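Local coordinates for probable M18-family aminopeptidase 1 (Thermotoga maritima, PDB 2GLF) that is an M18-family aminopeptidase that removes amino acids from the N-terminus of peptides, probably as a zinc-dependent enzyme, at the interface of chains A and B and the interface of chains A and C. Residues are numbered along the deposited sequence; one frame, centred on the assembly and turned at random. Chains: chain A/B/C, Probable M18-family aminopeptidase 1.

Contact 1: the interface of chains A and B. Residues chain A 128-130, 163; chain B 126, 423, 426-428.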
loop_
_atom_site.group_PDB
_atom_site.type_symbol
_atom_site.label_atom_id
_atom_site.label_comp_id
_atom_site.label_asym_id
_atom_site.label_seq_id
_atom_site.Cartn_x
_atom_site.Cartn_y
_atom_site.Cartn_z
ATOM N N LEU A 128 22.601 -4.783 24.011
ATOM C CA LEU A 128 21.802 -4.024 24.965
ATOM C C LEU A 128 21.539 -4.847 26.232
ATOM O O LEU A 128 21.277 -6.053 26.159
ATOM C CB LEU A 128 20.491 -3.595 24.312
ATOM C CG LEU A 128 20.683 -2.602 23.159
ATOM C CD1 LEU A 128 19.413 -2.492 22.347
ATOM C CD2 LEU A 128 21.090 -1.244 23.713
ATOM N N SER A 129 21.624 -4.183 27.387
ATOM C CA SER A 129 21.417 -4.808 28.698
ATOM C C SER A 129 22.261 -6.066 28.880
ATOM O O SER A 129 21.751 -7.155 29.162
ATOM C CB SER A 129 19.933 -5.131 28.918
ATOM O OG SER A 129 19.164 -3.943 29.043
ATOM N N ILE A 130 23.567 -5.888 28.729
ATOM C CA ILE A 130 24.534 -6.965 28.854
ATOM C C ILE A 130 25.796 -6.359 29.461
ATOM O O ILE A 130 26.231 -5.289 29.041
ATOM C CB ILE A 130 24.791 -7.583 27.445
ATOM C CG1 ILE A 130 23.913 -8.823 27.287
ATOM C CG2 ILE A 130 26.258 -7.893 27.217
ATOM C CD1 ILE A 130 23.879 -9.387 25.871
ATOM N N ASP A 163 18.851 -1.325 27.716
ATOM C CA ASP A 163 17.811 -1.280 26.700
ATOM C C ASP A 163 16.548 -0.714 27.324
ATOM O O ASP A 163 16.320 -0.899 28.512
ATOM C CB ASP A 163 17.549 -2.681 26.148
ATOM C CG ASP A 163 16.502 -2.687 25.057
ATOM O OD1 ASP A 163 16.331 -1.644 24.394
ATOM O OD2 ASP A 163 15.858 -3.735 24.850
ATOM N N HIS B 126 16.488 -10.515 24.121
ATOM C CA HIS B 126 17.443 -10.388 25.211
ATOM C C HIS B 126 18.017 -11.750 25.562
ATOM O O HIS B 126 19.167 -11.863 25.983
ATOM C CB HIS B 126 16.778 -9.831 26.467
ATOM C CG HIS B 126 16.512 -8.363 26.420
ATOM N ND1 HIS B 126 17.261 -7.496 25.654
ATOM C CD2 HIS B 126 15.626 -7.598 27.098
ATOM C CE1 HIS B 126 16.847 -6.260 25.864
ATOM N NE2 HIS B 126 15.856 -6.294 26.737
ATOM N N GLY B 423 16.414 -0.367 31.847
ATOM C CA GLY B 423 16.406 -1.665 31.189
ATOM C C GLY B 423 15.642 -2.730 31.946
ATOM O O GLY B 423 15.987 -3.909 31.907
ATOM N N SER B 426 15.028 -6.717 31.513
ATOM C CA SER B 426 16.105 -7.289 30.722
ATOM C C SER B 426 16.909 -8.203 31.655
ATOM O O SER B 426 16.669 -8.247 32.870
ATOM C CB SER B 426 17.005 -6.188 30.152
ATOM O OG SER B 426 17.817 -5.607 31.154
ATOM N N PRO B 427 17.859 -8.962 31.093
ATOM C CA PRO B 427 18.683 -9.868 31.899
ATOM C C PRO B 427 19.659 -9.153 32.833
ATOM O O PRO B 427 20.204 -9.766 33.748
ATOM C CB PRO B 427 19.410 -10.699 30.844
ATOM C CG PRO B 427 18.440 -10.722 29.709
ATOM C CD PRO B 427 17.976 -9.289 29.662
ATOM N N PHE B 428 19.867 -7.859 32.608
ATOM C CA PHE B 428 20.805 -7.083 33.418
ATOM C C PHE B 428 20.231 -5.703 33.712
ATOM O O PHE B 428 20.594 -4.723 33.069
ATOM C CB PHE B 428 22.132 -6.942 32.660
ATOM C CG PHE B 428 23.320 -6.692 33.542
ATOM C CD1 PHE B 428 23.694 -7.623 34.510
ATOM C CD2 PHE B 428 24.074 -5.530 33.405
ATOM C CE1 PHE B 428 24.803 -7.402 35.333
ATOM C CE2 PHE B 428 25.186 -5.299 34.225
ATOM C CZ PHE B 428 25.547 -6.241 35.192
HETATM O O HOH W 1 20.698 -9.289 27.231
#

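Contact 2: the interface of chains A and C. Residues chain A 369-371; chain C 34, 71, 137, 139, 145, 224.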
loop_
_atom_site.group_PDB
_atom_site.type_symbol
_atom_site.label_atom_id
_atom_site.label_comp_id
_atom_site.label_asym_id
_atom_site.label_seq_id
_atom_site.Cartn_x
_atom_site.Cartn_y
_atom_site.Cartn_z
ATOM N N HIS A 369 40.664 -25.070 -6.037
ATOM C CA HIS A 369 40.665 -25.911 -7.229
ATOM C C HIS A 369 40.519 -27.369 -6.810
ATOM O O HIS A 369 40.968 -27.758 -5.738
ATOM C CB HIS A 369 41.980 -25.735 -7.986
ATOM C CG HIS A 369 42.282 -24.319 -8.361
ATOM N ND1 HIS A 369 41.479 -23.583 -9.204
ATOM C CD2 HIS A 369 43.318 -23.513 -8.030
ATOM C CE1 HIS A 369 42.007 -22.384 -9.379
ATOM N NE2 HIS A 369 43.124 -22.315 -8.678
ATOM N N ALA A 370 39.897 -28.176 -7.657
ATOM C CA ALA A 370 39.711 -29.580 -7.345
ATOM C C ALA A 370 41.037 -30.251 -6.981
ATOM O O ALA A 370 41.108 -31.023 -6.019
ATOM C CB ALA A 370 39.076 -30.287 -8.521
ATOM N N GLU A 371 42.087 -29.955 -7.742
ATOM C CA GLU A 371 43.394 -30.553 -7.490
ATOM C C GLU A 371 43.856 -30.328 -6.056
ATOM O O GLU A 371 44.349 -31.251 -5.405
ATOM C CB GLU A 371 44.448 -30.002 -8.458
ATOM C CG GLU A 371 43.961 -28.898 -9.383
ATOM C CD GLU A 371 43.054 -29.404 -10.487
ATOM O OE1 GLU A 371 43.537 -30.145 -11.373
ATOM O OE2 GLU A 371 41.853 -29.057 -10.464
ATOM N N ARG C 34 38.780 -25.139 -18.350
ATOM C CA ARG C 34 39.797 -26.183 -18.394
ATOM C C ARG C 34 39.875 -26.727 -19.816
ATOM O O ARG C 34 40.942 -27.127 -20.282
ATOM C CB ARG C 34 39.457 -27.315 -17.420
ATOM C CG ARG C 34 39.202 -26.835 -16.004
ATOM C CD ARG C 34 38.729 -27.964 -15.103
ATOM N NE ARG C 34 39.851 -28.713 -14.564
ATOM C CZ ARG C 34 40.296 -28.592 -13.320
ATOM N NH1 ARG C 34 39.703 -27.755 -12.481
ATOM N NH2 ARG C 34 41.344 -29.298 -12.924
ATOM N N LYS C 71 43.751 -23.714 -15.977
ATOM C CA LYS C 71 42.602 -22.827 -16.081
ATOM C C LYS C 71 42.986 -21.462 -16.636
ATOM O O LYS C 71 42.128 -20.648 -16.948
ATOM C CB LYS C 71 41.948 -22.657 -14.710
ATOM C CG LYS C 71 41.415 -23.943 -14.113
ATOM C CD LYS C 71 40.842 -23.695 -12.734
ATOM C CE LYS C 71 40.284 -24.968 -12.142
ATOM N NZ LYS C 71 39.686 -24.757 -10.791
ATOM N N VAL C 137 36.148 -32.681 -13.630
ATOM C CA VAL C 137 37.134 -33.651 -13.187
ATOM C C VAL C 137 36.946 -34.018 -11.706
ATOM O O VAL C 137 36.460 -33.211 -10.916
ATOM C CB VAL C 137 38.556 -33.095 -13.423
ATOM C CG1 VAL C 137 38.708 -31.748 -12.745
ATOM C CG2 VAL C 137 39.586 -34.073 -12.901
ATOM N N PHE C 139 38.941 -36.374 -8.387
ATOM C CA PHE C 139 40.131 -37.097 -7.958
ATOM C C PHE C 139 39.739 -38.128 -6.913
ATOM O O PHE C 139 38.990 -37.823 -5.984
ATOM C CB PHE C 139 41.164 -36.139 -7.364
ATOM C CG PHE C 139 41.720 -35.162 -8.352
ATOM C CD1 PHE C 139 41.076 -33.960 -8.598
ATOM C CD2 PHE C 139 42.876 -35.459 -9.063
ATOM C CE1 PHE C 139 41.576 -33.064 -9.544
ATOM C CE2 PHE C 139 43.383 -34.575 -10.008
ATOM C CZ PHE C 139 42.734 -33.375 -10.250
ATOM N N GLU C 145 43.320 -39.064 -11.047
ATOM C CA GLU C 145 42.485 -38.063 -11.701
ATOM C C GLU C 145 41.490 -38.715 -12.650
ATOM O O GLU C 145 41.823 -39.678 -13.336
ATOM C CB GLU C 145 43.376 -37.082 -12.459
ATOM C CG GLU C 145 42.647 -36.081 -13.318
ATOM C CD GLU C 145 43.605 -35.125 -13.997
ATOM O OE1 GLU C 145 44.031 -34.139 -13.353
ATOM O OE2 GLU C 145 43.948 -35.373 -15.173
ATOM N N GLU C 224 35.493 -30.976 -9.493
ATOM C CA GLU C 224 34.868 -29.789 -10.050
ATOM C C GLU C 224 34.063 -30.117 -11.300
ATOM O O GLU C 224 34.627 -30.352 -12.369
ATOM C CB GLU C 224 35.929 -28.730 -10.366
ATOM C CG GLU C 224 36.091 -27.721 -9.241
ATOM C CD GLU C 224 37.277 -26.790 -9.410
ATOM O OE1 GLU C 224 37.277 -25.732 -8.745
ATOM O OE2 GLU C 224 38.207 -27.113 -10.185
#

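Contact 1: the interface of chains A and B
A:Ser129 and B:Ser426 meet hydroxyl to hydroxyl, OG to OG at 3.0 Å, in a weak hydrogen bond donated from chain A. Their CB carbons also lie against each other, so the two short side chains make a compact contact. Beside them A:Asp163 approaches the ring edge of B:His126, its carboxylate turned nearly perpendicular to the imidazole (86°). A:Asp163 OD2 lies 3.2 Å from B:His126 NE2, where a hydrogen bond is possible but not certain at this resolution. A water joins the backbones, 3.1 Å from A:Ser129 O and 3.2 Å from B:His126 O, and CB of B:Phe428 packs against the same A:Ser129 carbonyl.

Further out, the amide N of A:Asp163 donates almost straight to A:Ser129 OG (3.0 Å, 169° at the hydrogen). B:Ser426 OG sits between its backbone N and carbonyl carbon (chi1 73°), which points it at B:Gly423 O, 2.6 Å away and in the carbonyl plane. The bonds thus run in one direction, from the A:Asp163 amide through both hydroxyls to the B:Gly423 carbonyl. Replaced by an alanine, A:Ser129 would lose its hydroxyl, which would probably leave the A:Asp163 amide without its acceptor and B:Ser426 OG without its mate across the interface.

In chain A the serine lies between 3-10 helix 125-127 and strand 132-139. The chain B loop joins strands 420-421 and 429-432 and includes the manganese ligand B:His425, so this two-fold interface probably lies close to the neighbour's metal centre.

Contact 2: the interface of chains A and C
The guanidinium of C:Arg34 meets the carboxylate of A:Glu371 edge on, with the carboxyl carbon in the guanidinium plane and the two groups turned 27° apart. C:Val137 CG1 covers one guanidinium face, set toward its rim. NH2 carries most of the salt bridge, lying 2.5 Å from OE2 and 2.8 Å from OE1, while NH1 adds a weak bond to OE2. The glutamate is poorly ordered, so the detail of this pairing is less certain than its existence. The ring of C:Phe139 has the methyl of A:Ala370 at its edge, CE1 to CB 3.9 Å, and stands nearly upright to the A:Glu371 carboxylate (85°), its CZ near OE1.

On the other flank C:Lys71, extended beyond CG, runs antiparallel past A:His369 and gives its NZ to ND1 at 2.7 Å, tilted 16° from the imidazole plane. Behind both cations stands C:Glu224. Its OE2 forms salt bridges with C:Lys71 NZ (2.8 Å) and C:Arg34 NH1 (2.8 Å), and accepts a weak hydrogen bond from the backbone N of A:Ala370 at 3.2 Å. One carboxylate oxygen therefore steadies the two basic side chains and receives an amide from the first turn of helix 370-382, whose positive end would probably strengthen its hold.

The start of that helix is thus seated against helix 33-45 and the strands of the neighbouring chain by interlocking charges flanked by an aromatic edge. This patch probably helps to fix the relative orientation of subunits in the assembly, through an interface that is not an exact two-fold.

Contact 1 and contact 2 lie about 51 Å apart, measured between the centres of their C-alpha atoms, and share no residue. Chain A takes part in both, through the segments around residues 128-130 and 163 in contact 1 and the start of helix 370-382 in contact 2. In every subunit strand 132-139 follows the serine segment; its chain C copy supplies C:Val137 and C:Phe139 to contact 2, so neighbouring parts of the fold serve the two interfaces in different copies. Combining a two-fold interface with one that is not would probably let each subunit hold different neighbours, consistent with the twelve-chain deposited assembly and the dodecamers typical of M18 aminopeptidases.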